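Local coordinates for uncharacterized protein (PDB 4E40) that probably forms the elongated helical-bundle part of a trypanosome cell-surface receptor that binds haptoglobin-hemoglobin for uptake of heme iron, at residues G3-D14 with L182-V191; S49-G60 with L219-L230. All coordinates share one frame; numbering follows the deposited sequence.

Contact 1 (G3-D14 with L182-V191). Unlike the reference sequence in segment 3-14: E10 (reference Lys), S12 (reference Ala), D14 (reference Glu).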
loop_
_atom_site.group_PDB
_atom_site.type_symbol
_atom_site.label_atom_id
_atom_site.label_comp_id
_atom_site.label_asym_id
_atom_site.label_seq_id
_atom_site.Cartn_x
_atom_site.Cartn_y
_atom_site.Cartn_z
ATOM N N GLY A 3 1.188 -34.287 6.422
ATOM C CA GLY A 3 1.910 -35.117 7.433
ATOM C C GLY A 3 2.306 -34.353 8.705
ATOM O O GLY A 3 2.323 -33.101 8.732
ATOM N N GLU A 4 2.613 -35.100 9.761
ATOM C CA GLU A 4 2.977 -34.530 11.067
ATOM C C GLU A 4 4.474 -34.229 11.185
ATOM O O GLU A 4 5.309 -34.850 10.512
ATOM C CB GLU A 4 2.546 -35.487 12.215
ATOM C CG GLU A 4 1.044 -35.737 12.302
ATOM C CD GLU A 4 0.208 -34.455 12.308
ATOM O OE1 GLU A 4 -0.674 -34.327 11.440
ATOM O OE2 GLU A 4 0.409 -33.565 13.172
ATOM N N ILE A 5 4.832 -33.274 12.064
ATOM C CA ILE A 5 6.206 -33.038 12.426
ATOM C C ILE A 5 6.731 -34.359 13.069
ATOM O O ILE A 5 6.036 -34.966 13.926
ATOM C CB ILE A 5 6.271 -31.868 13.441
ATOM C CG1 ILE A 5 5.871 -30.558 12.712
ATOM C CG2 ILE A 5 7.684 -31.695 13.986
ATOM C CD1 ILE A 5 5.357 -29.439 13.640
ATOM N N LYS A 6 7.947 -34.755 12.688
ATOM C CA LYS A 6 8.495 -36.065 13.140
ATOM C C LYS A 6 9.482 -35.930 14.266
ATOM O O LYS A 6 9.581 -36.800 15.100
ATOM C CB LYS A 6 9.050 -36.857 11.951
ATOM C CG LYS A 6 7.891 -37.402 11.099
ATOM C CD LYS A 6 8.301 -38.417 10.038
ATOM C CE LYS A 6 7.093 -38.888 9.227
ATOM N NZ LYS A 6 6.586 -37.845 8.286
ATOM N N VAL A 7 10.155 -34.782 14.340
ATOM C CA VAL A 7 11.086 -34.493 15.418
ATOM C C VAL A 7 10.337 -34.479 16.779
ATOM O O VAL A 7 9.201 -34.036 16.846
ATOM C CB VAL A 7 11.872 -33.195 15.088
ATOM C CG1 VAL A 7 12.018 -33.090 13.571
ATOM C CG2 VAL A 7 11.161 -31.930 15.560
ATOM N N GLU A 8 10.906 -35.073 17.817
ATOM C CA GLU A 8 10.217 -35.096 19.117
ATOM C C GLU A 8 10.811 -34.005 20.026
ATOM O O GLU A 8 11.993 -33.694 19.895
ATOM C CB GLU A 8 10.373 -36.439 19.784
ATOM C CG GLU A 8 9.399 -37.468 19.274
ATOM C CD GLU A 8 9.260 -38.595 20.266
ATOM O OE1 GLU A 8 10.294 -39.231 20.613
ATOM O OE2 GLU A 8 8.116 -38.826 20.707
ATOM N N LEU A 9 9.999 -33.363 20.857
ATOM C CA LEU A 9 10.554 -32.303 21.738
ATOM C C LEU A 9 11.332 -33.058 22.829
ATOM O O LEU A 9 10.814 -34.023 23.422
ATOM C CB LEU A 9 9.420 -31.423 22.296
ATOM C CG LEU A 9 8.608 -30.649 21.213
ATOM C CD1 LEU A 9 7.315 -30.048 21.726
ATOM C CD2 LEU A 9 9.479 -29.551 20.611
ATOM N N GLU A 10 12.569 -32.641 23.053
ATOM C CA GLU A 10 13.543 -33.480 23.770
ATOM C C GLU A 10 13.664 -33.086 25.240
ATOM O O GLU A 10 14.176 -33.852 26.062
ATOM C CB GLU A 10 14.892 -33.295 23.065
ATOM C CG GLU A 10 15.995 -34.214 23.471
ATOM C CD GLU A 10 17.357 -33.878 22.826
ATOM O OE1 GLU A 10 17.489 -32.885 22.088
ATOM O OE2 GLU A 10 18.321 -34.639 23.049
ATOM N N ASP A 11 13.278 -31.850 25.564
ATOM C CA ASP A 11 13.507 -31.355 26.916
ATOM C C ASP A 11 12.553 -30.197 27.227
ATOM O O ASP A 11 11.809 -29.771 26.348
ATOM C CB ASP A 11 14.962 -30.950 27.138
ATOM C CG ASP A 11 15.472 -30.002 26.073
ATOM O OD1 ASP A 11 16.635 -30.261 25.568
ATOM O OD2 ASP A 11 14.845 -28.964 25.881
ATOM N N SER A 12 12.563 -29.738 28.467
ATOM C CA SER A 12 11.642 -28.653 28.896
ATOM C C SER A 12 11.801 -27.405 28.063
ATOM O O SER A 12 10.804 -26.751 27.711
ATOM C CB SER A 12 11.929 -28.247 30.353
ATOM O OG SER A 12 11.805 -29.408 31.193
ATOM N N ASP A 13 13.052 -27.009 27.792
ATOM C CA ASP A 13 13.280 -25.792 26.974
ATOM C C ASP A 13 12.732 -25.946 25.540
ATOM O O ASP A 13 12.186 -24.954 25.007
ATOM C CB ASP A 13 14.772 -25.454 26.954
ATOM C CG ASP A 13 15.246 -24.843 28.216
ATOM O OD1 ASP A 13 14.457 -24.217 28.996
ATOM O OD2 ASP A 13 16.497 -24.858 28.455
ATOM N N ASP A 14 12.807 -27.129 24.929
ATOM C CA ASP A 14 12.231 -27.306 23.596
ATOM C C ASP A 14 10.720 -27.156 23.674
ATOM O O ASP A 14 10.110 -26.560 22.787
ATOM C CB ASP A 14 12.507 -28.655 22.954
ATOM C CG ASP A 14 13.949 -28.812 22.454
ATOM O OD1 ASP A 14 14.705 -27.855 22.375
ATOM O OD2 ASP A 14 14.255 -29.979 22.144
ATOM N N LEU A 182 14.213 -23.527 17.752
ATOM C CA LEU A 182 13.879 -24.938 17.532
ATOM C C LEU A 182 14.317 -25.359 16.136
ATOM O O LEU A 182 13.481 -25.642 15.268
ATOM C CB LEU A 182 12.370 -25.142 17.600
ATOM C CG LEU A 182 11.693 -25.228 18.911
ATOM C CD1 LEU A 182 10.187 -25.219 18.661
ATOM C CD2 LEU A 182 12.149 -26.492 19.636
ATOM N N PRO A 183 15.619 -25.472 15.947
ATOM C CA PRO A 183 16.141 -25.739 14.611
ATOM C C PRO A 183 15.627 -27.068 14.036
ATOM O O PRO A 183 15.415 -27.150 12.814
ATOM C CB PRO A 183 17.682 -25.724 14.813
ATOM C CG PRO A 183 17.881 -25.972 16.305
ATOM C CD PRO A 183 16.691 -25.310 16.953
ATOM N N GLY A 184 15.357 -28.076 14.879
ATOM C CA GLY A 184 14.851 -29.345 14.364
ATOM C C GLY A 184 13.460 -29.197 13.776
ATOM O O GLY A 184 13.169 -29.722 12.695
ATOM N N VAL A 185 12.601 -28.436 14.448
ATOM C CA VAL A 185 11.252 -28.180 13.931
ATOM C C VAL A 185 11.282 -27.276 12.702
ATOM O O VAL A 185 10.565 -27.500 11.723
ATOM C CB VAL A 185 10.311 -27.566 15.041
ATOM C CG1 VAL A 185 8.989 -27.032 14.460
ATOM C CG2 VAL A 185 10.054 -28.583 16.187
ATOM N N LYS A 186 12.148 -26.250 12.756
ATOM C CA LYS A 186 12.270 -25.293 11.642
ATOM C C LYS A 186 12.579 -26.038 10.333
ATOM O O LYS A 186 12.067 -25.654 9.263
ATOM C CB LYS A 186 13.410 -24.345 11.967
ATOM C CG LYS A 186 13.695 -23.340 10.844
ATOM C CD LYS A 186 14.736 -22.329 11.284
ATOM C CE LYS A 186 15.121 -21.492 10.091
ATOM N NZ LYS A 186 16.361 -20.707 10.411
ATOM N N GLU A 187 13.418 -27.088 10.430
ATOM C CA GLU A 187 13.879 -27.835 9.258
ATOM C C GLU A 187 13.069 -29.088 8.950
ATOM O O GLU A 187 13.331 -29.758 7.951
ATOM C CB GLU A 187 15.358 -28.234 9.444
ATOM C CG GLU A 187 16.320 -27.087 9.661
ATOM C CD GLU A 187 16.269 -26.088 8.534
ATOM O OE1 GLU A 187 16.390 -24.868 8.780
ATOM O OE2 GLU A 187 16.121 -26.541 7.381
ATOM N N ASP A 188 12.067 -29.418 9.773
ATOM C CA ASP A 188 11.281 -30.641 9.554
ATOM C C ASP A 188 10.465 -30.531 8.246
ATOM O O ASP A 188 9.834 -29.511 7.992
ATOM C CB ASP A 188 10.357 -30.861 10.746
ATOM C CG ASP A 188 9.558 -32.161 10.643
ATOM O OD1 ASP A 188 8.609 -32.259 9.804
ATOM O OD2 ASP A 188 9.915 -33.057 11.431
ATOM N N ASN A 189 10.464 -31.571 7.415
ATOM C CA ASN A 189 9.789 -31.498 6.133
ATOM C C ASN A 189 8.319 -31.256 6.132
ATOM O O ASN A 189 7.803 -30.741 5.147
ATOM C CB ASN A 189 10.003 -32.836 5.417
ATOM C CG ASN A 189 11.343 -32.925 4.784
ATOM O OD1 ASN A 189 12.168 -32.025 4.930
ATOM N ND2 ASN A 189 11.568 -34.003 4.038
ATOM N N ALA A 190 7.628 -31.529 7.234
ATOM C CA ALA A 190 6.206 -31.264 7.286
ATOM C C ALA A 190 5.887 -29.797 7.327
ATOM O O ALA A 190 4.762 -29.417 7.051
ATOM C CB ALA A 190 5.599 -31.949 8.513
ATOM N N VAL A 191 6.872 -28.985 7.675
ATOM C CA VAL A 191 6.606 -27.553 7.923
ATOM C C VAL A 191 7.658 -26.615 7.367
ATOM O O VAL A 191 7.416 -25.405 7.333
ATOM C CB VAL A 191 6.423 -27.261 9.444
ATOM C CG1 VAL A 191 5.039 -27.730 9.936
ATOM C CG2 VAL A 191 7.557 -27.912 10.261
HETATM O O HOH W 1 7.656 -34.679 9.139
#
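The carboxylate of D188 reaches across to the backbone of K6 and V7 and is the polar centre of this contact. Its OD2 accepts K6 N at 2.9 Å, the N-H coming from the syn side, 32° out of the carboxylate plane, while V7 N adds a weak bond at 3.4 Å to the same OD2. The other oxygen, OD1, takes A190 N at 2.8 Å from the anti side, an Asx turn that fixes the rotation of the group. A water donates to both D188 OD1 and E4 O, a second, water-mediated link between the two segments. D188 CG stands anti to its backbone N (chi1 -177°), which carries the carboxylate over to segment 3-14.

Apolar groups flank this grip. I5 CG1 lies 4.0 Å from V191 CG2, the two side chains crossing at about a right angle, and the small A190 admits the carbonyls of G3 and E4 close to its CB. Further along, V7 CG2 meets V185 CG2 at 3.6 Å, and L9 CD2 approaches L182 CD2 at 4.2 Å. Behind them, helix 82-147 backs I5 and L9, and its R146 and N142 hold E4 OE2. A buried aspartate bound by backbone N-H groups and a water can probably keep its negative charge, so the N-terminal loop is held by polar bonds as well as by branched aliphatic packing.

Contact 2 (S49-G60 with L219-L230); sequences SRKKSEDILAKG and LETALEKAERQL. Unlike the reference sequence in segment 49-60: D55 (reference Glu).
Two long helices of the receptor's bundle, 28-73 and 192-246, run side by side here in the same direction, their local axes 10.3 Å apart at a crossing angle of 17°, and they mesh by knobs-into-holes packing. The knob from segment 49-60 is I56, seated among L223, A226, E227 and L230. Its two branches divide the work: CD1 reaches L223 CD2 at 4.0 Å, whereas CG2 faces the CB of the small A226 and L230 CD2. In return L223 is the knob from segment 219-230, entering between S49, K52, S53 and I56; its CD2 comes to 3.9 Å from S53 CB. Small serines suit this hole, and S53 OG turns back to R50 O at 2.7 Å, satisfying its hydroxyl within its own helix.

At one end L219 CD2 rests on S49 CB at 3.8 Å. At the other, L230 swings its CG away from its own backbone N (chi1 179°), and the turn at chi2 (65°) then brings CD1 to 3.4 Å from G60 N, where glycine lets the leucine meet bare backbone. K52 borders the core with an extended chain: CG lies against L223, and NZ forms a salt bridge with E227 OE2 at 3.2 Å. Helix 82-147 covers I56 through V101. K52 also binds heme b in a structure of this protein, though none is bound here, so it serves both a ligand site and this interface, whose interlocking knobs are characteristic of a coiled-coil-like helical bundle.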
loop_
_atom_site.group_PDB
_atom_site.type_symbol
_atom_site.label_atom_id
_atom_site.label_comp_id
_atom_site.label_asym_id
_atom_site.label_seq_id
_atom_site.Cartn_x
_atom_site.Cartn_y
_atom_site.Cartn_z
ATOM N N SER A 49 -9.546 10.414 -5.499
ATOM C CA SER A 49 -8.344 11.159 -5.992
ATOM C C SER A 49 -8.271 11.185 -7.464
ATOM O O SER A 49 -7.955 12.254 -8.054
ATOM C CB SER A 49 -7.064 10.534 -5.465
ATOM O OG SER A 49 -7.178 10.457 -4.083
ATOM N N ARG A 50 -8.571 10.038 -8.080
ATOM C CA ARG A 50 -8.661 9.930 -9.507
ATOM C C ARG A 50 -9.720 10.898 -10.040
ATOM O O ARG A 50 -9.435 11.693 -10.932
ATOM C CB ARG A 50 -8.928 8.481 -9.940
ATOM C CG ARG A 50 -8.764 8.234 -11.410
ATOM C CD ARG A 50 -8.263 6.777 -11.622
ATOM N NE ARG A 50 -7.676 6.601 -12.976
ATOM C CZ ARG A 50 -7.117 5.503 -13.538
ATOM N NH1 ARG A 50 -6.675 5.569 -14.837
ATOM N NH2 ARG A 50 -7.044 4.369 -12.870
ATOM N N LYS A 51 -10.916 10.904 -9.432
ATOM C CA LYS A 51 -11.980 11.807 -9.837
ATOM C C LYS A 51 -11.585 13.263 -9.597
ATOM O O LYS A 51 -11.889 14.072 -10.458
ATOM C CB LYS A 51 -13.302 11.451 -9.124
ATOM C CG LYS A 51 -14.109 10.487 -9.984
ATOM C CD LYS A 51 -15.102 9.658 -9.178
ATOM C CE LYS A 51 -15.908 8.766 -10.104
ATOM N NZ LYS A 51 -16.216 7.494 -9.406
ATOM N N LYS A 52 -10.881 13.561 -8.519
ATOM C CA LYS A 52 -10.414 14.956 -8.276
ATOM C C LYS A 52 -9.484 15.387 -9.429
ATOM O O LYS A 52 -9.609 16.526 -9.965
ATOM C CB LYS A 52 -9.701 15.079 -6.958
ATOM C CG LYS A 52 -9.196 16.460 -6.608
ATOM C CD LYS A 52 -8.917 16.521 -5.089
ATOM C CE LYS A 52 -7.895 17.620 -4.720
ATOM N NZ LYS A 52 -7.450 17.568 -3.276
ATOM N N SER A 53 -8.577 14.481 -9.803
ATOM C CA SER A 53 -7.622 14.841 -10.895
ATOM C C SER A 53 -8.393 15.035 -12.225
ATOM O O SER A 53 -8.007 15.876 -13.052
ATOM C CB SER A 53 -6.512 13.776 -11.008
ATOM O OG SER A 53 -6.991 12.611 -11.673
ATOM N N GLU A 54 -9.460 14.234 -12.461
ATOM C CA GLU A 54 -10.206 14.348 -13.651
ATOM C C GLU A 54 -10.995 15.665 -13.690
ATOM O O GLU A 54 -11.111 16.270 -14.761
ATOM C CB GLU A 54 -11.211 13.186 -13.701
ATOM C CG GLU A 54 -10.521 11.862 -14.011
ATOM C CD GLU A 54 -11.534 10.679 -14.110
ATOM O OE1 GLU A 54 -12.759 10.856 -13.909
ATOM O OE2 GLU A 54 -11.129 9.579 -14.458
ATOM N N ASP A 55 -11.485 16.102 -12.515
ATOM C CA ASP A 55 -12.217 17.355 -12.414
ATOM C C ASP A 55 -11.264 18.490 -12.745
ATOM O O ASP A 55 -11.622 19.395 -13.491
ATOM C CB ASP A 55 -12.772 17.579 -10.999
ATOM C CG ASP A 55 -13.695 18.805 -10.915
ATOM O OD1 ASP A 55 -14.681 18.881 -11.681
ATOM O OD2 ASP A 55 -13.465 19.696 -10.072
ATOM N N ILE A 56 -10.053 18.403 -12.188
ATOM C CA ILE A 56 -9.016 19.433 -12.453
ATOM C C ILE A 56 -8.747 19.550 -13.955
ATOM O O ILE A 56 -8.684 20.666 -14.486
ATOM C CB ILE A 56 -7.717 19.086 -11.677
ATOM C CG1 ILE A 56 -7.988 19.447 -10.224
ATOM C CG2 ILE A 56 -6.546 19.921 -12.220
ATOM C CD1 ILE A 56 -6.915 18.873 -9.325
ATOM N N LEU A 57 -8.664 18.398 -14.634
ATOM C CA LEU A 57 -8.379 18.406 -16.067
ATOM C C LEU A 57 -9.549 19.027 -16.838
ATOM O O LEU A 57 -9.323 19.783 -17.756
ATOM C CB LEU A 57 -8.157 16.966 -16.564
ATOM C CG LEU A 57 -7.530 16.993 -17.963
ATOM C CD1 LEU A 57 -6.326 17.924 -18.204
ATOM C CD2 LEU A 57 -7.142 15.568 -18.338
ATOM N N ALA A 58 -10.760 18.672 -16.467
ATOM C CA ALA A 58 -11.946 19.238 -17.160
ATOM C C ALA A 58 -12.012 20.766 -16.955
ATOM O O ALA A 58 -12.238 21.507 -17.906
ATOM C CB ALA A 58 -13.182 18.526 -16.639
ATOM N N LYS A 59 -11.743 21.246 -15.718
ATOM C CA LYS A 59 -11.753 22.721 -15.529
ATOM C C LYS A 59 -10.661 23.412 -16.322
ATOM O O LYS A 59 -10.837 24.519 -16.801
ATOM C CB LYS A 59 -11.595 23.040 -14.020
ATOM C CG LYS A 59 -12.847 22.771 -13.225
ATOM C CD LYS A 59 -12.555 22.979 -11.736
ATOM C CE LYS A 59 -13.781 22.933 -10.807
ATOM N NZ LYS A 59 -14.964 22.333 -11.495
ATOM N N GLY A 60 -9.482 22.764 -16.402
ATOM C CA GLY A 60 -8.378 23.298 -17.197
ATOM C C GLY A 60 -8.685 23.364 -18.702
ATOM O O GLY A 60 -8.443 24.411 -19.341
ATOM N N LEU A 219 1.254 10.793 -4.984
ATOM C CA LEU A 219 -0.037 11.167 -5.568
ATOM C C LEU A 219 -0.525 12.529 -5.076
ATOM O O LEU A 219 -0.939 13.415 -5.864
ATOM C CB LEU A 219 -1.069 10.056 -5.286
ATOM C CG LEU A 219 -2.399 10.134 -6.034
ATOM C CD1 LEU A 219 -3.008 8.744 -5.861
ATOM C CD2 LEU A 219 -3.368 11.216 -5.557
ATOM N N GLU A 220 -0.437 12.694 -3.761
ATOM C CA GLU A 220 -0.877 13.920 -3.150
ATOM C C GLU A 220 -0.015 15.074 -3.583
ATOM O O GLU A 220 -0.595 16.170 -3.814
ATOM C CB GLU A 220 -0.843 13.779 -1.607
ATOM C CG GLU A 220 -1.425 14.993 -0.898
ATOM C CD GLU A 220 -2.744 15.533 -1.424
ATOM O OE1 GLU A 220 -2.798 16.783 -1.591
ATOM O OE2 GLU A 220 -3.731 14.774 -1.652
ATOM N N THR A 221 1.281 14.872 -3.747
ATOM C CA THR A 221 2.180 15.966 -4.201
ATOM C C THR A 221 1.798 16.401 -5.633
ATOM O O THR A 221 1.711 17.593 -5.955
ATOM C CB THR A 221 3.623 15.543 -4.124
ATOM O OG1 THR A 221 3.941 15.406 -2.734
ATOM C CG2 THR A 221 4.552 16.562 -4.778
ATOM N N ALA A 222 1.518 15.418 -6.466
ATOM C CA ALA A 222 1.065 15.788 -7.855
ATOM C C ALA A 222 -0.289 16.447 -7.921
ATOM O O ALA A 222 -0.506 17.325 -8.785
ATOM C CB ALA A 222 1.120 14.514 -8.736
ATOM N N LEU A 223 -1.255 16.064 -7.105
ATOM C CA LEU A 223 -2.518 16.725 -7.099
ATOM C C LEU A 223 -2.253 18.175 -6.687
ATOM O O LEU A 223 -2.873 19.038 -7.280
ATOM C CB LEU A 223 -3.555 16.144 -6.120
ATOM C CG LEU A 223 -4.495 15.051 -6.603
ATOM C CD1 LEU A 223 -5.249 14.371 -5.472
ATOM C CD2 LEU A 223 -5.449 15.506 -7.692
ATOM N N GLU A 224 -1.387 18.402 -5.679
ATOM C CA GLU A 224 -1.073 19.808 -5.234
ATOM C C GLU A 224 -0.531 20.617 -6.435
ATOM O O GLU A 224 -0.970 21.775 -6.636
ATOM C CB GLU A 224 -0.060 19.863 -4.045
ATOM C CG GLU A 224 -0.611 19.341 -2.700
ATOM C CD GLU A 224 0.473 18.759 -1.758
ATOM O OE1 GLU A 224 1.703 18.955 -2.001
ATOM O OE2 GLU A 224 0.096 18.045 -0.784
ATOM N N LYS A 225 0.415 20.056 -7.169
ATOM C CA LYS A 225 1.041 20.759 -8.299
ATOM C C LYS A 225 -0.052 20.997 -9.359
ATOM O O LYS A 225 -0.100 22.073 -9.976
ATOM C CB LYS A 225 2.254 20.016 -8.840
ATOM C CG LYS A 225 3.428 19.864 -7.807
ATOM C CD LYS A 225 4.663 19.245 -8.509
ATOM C CE LYS A 225 5.827 18.909 -7.584
ATOM N NZ LYS A 225 6.701 20.105 -7.420
ATOM N N ALA A 226 -0.906 19.983 -9.578
ATOM C CA ALA A 226 -1.972 20.177 -10.590
ATOM C C ALA A 226 -2.894 21.303 -10.199
ATOM O O ALA A 226 -3.299 22.079 -11.045
ATOM C CB ALA A 226 -2.730 18.815 -10.750
ATOM N N GLU A 227 -3.196 21.396 -8.883
ATOM C CA GLU A 227 -4.014 22.477 -8.352
ATOM C C GLU A 227 -3.397 23.843 -8.567
ATOM O O GLU A 227 -4.092 24.782 -8.994
ATOM C CB GLU A 227 -4.082 22.277 -6.842
ATOM C CG GLU A 227 -4.953 21.083 -6.474
ATOM C CD GLU A 227 -4.677 20.522 -5.062
ATOM O OE1 GLU A 227 -3.841 21.070 -4.281
ATOM O OE2 GLU A 227 -5.290 19.464 -4.754
ATOM N N ARG A 228 -2.085 23.908 -8.364
ATOM C CA ARG A 228 -1.364 25.180 -8.594
ATOM C C ARG A 228 -1.399 25.611 -10.064
ATOM O O ARG A 228 -1.637 26.781 -10.382
ATOM C CB ARG A 228 0.098 25.123 -8.158
ATOM C CG ARG A 228 0.257 25.161 -6.622
ATOM C CD ARG A 228 1.732 25.311 -6.261
ATOM N NE ARG A 228 1.835 25.873 -4.886
ATOM C CZ ARG A 228 2.880 25.699 -4.078
ATOM N NH1 ARG A 228 3.919 24.962 -4.478
ATOM N NH2 ARG A 228 2.874 26.242 -2.839
ATOM N N GLN A 229 -1.145 24.637 -10.933
ATOM C CA GLN A 229 -1.111 24.941 -12.389
ATOM C C GLN A 229 -2.502 25.277 -12.898
ATOM O O GLN A 229 -2.652 26.134 -13.780
ATOM C CB GLN A 229 -0.472 23.782 -13.153
ATOM C CG GLN A 229 1.011 23.579 -12.799
ATOM C CD GLN A 229 1.733 24.877 -12.936
ATOM O OE1 GLN A 229 1.688 25.532 -13.967
ATOM N NE2 GLN A 229 2.314 25.352 -11.768
ATOM N N LEU A 230 -3.530 24.595 -12.373
ATOM C CA LEU A 230 -4.894 24.980 -12.690
ATOM C C LEU A 230 -5.232 26.409 -12.312
ATOM O O LEU A 230 -5.859 27.129 -13.100
ATOM C CB LEU A 230 -5.923 23.996 -12.063
ATOM C CG LEU A 230 -7.368 24.403 -12.360
ATOM C CD1 LEU A 230 -7.747 24.341 -13.892
ATOM C CD2 LEU A 230 -8.260 23.437 -11.535
#

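Overall arrangement
From the N terminus, the chain starts with segment 3-14, enters helix 12-26 and passes into helix 28-73, which carries 49-60. It then runs through helix 82-147 and the shorter helices 153-160 and 172-180 before 182-191 returns to the start of the chain, closing contact 1. Helix 192-246 follows and brings 219-230 beside 49-60, closing contact 2. The two loops therefore cross, because their segments alternate. Their centres are 57 Å apart, on opposite sides of the chain's centre: contact 1 ties the N-terminal segment to the short helix 183-187 and the loop that leads into helix 192-246, and contact 2 joins two long helices of the shaft.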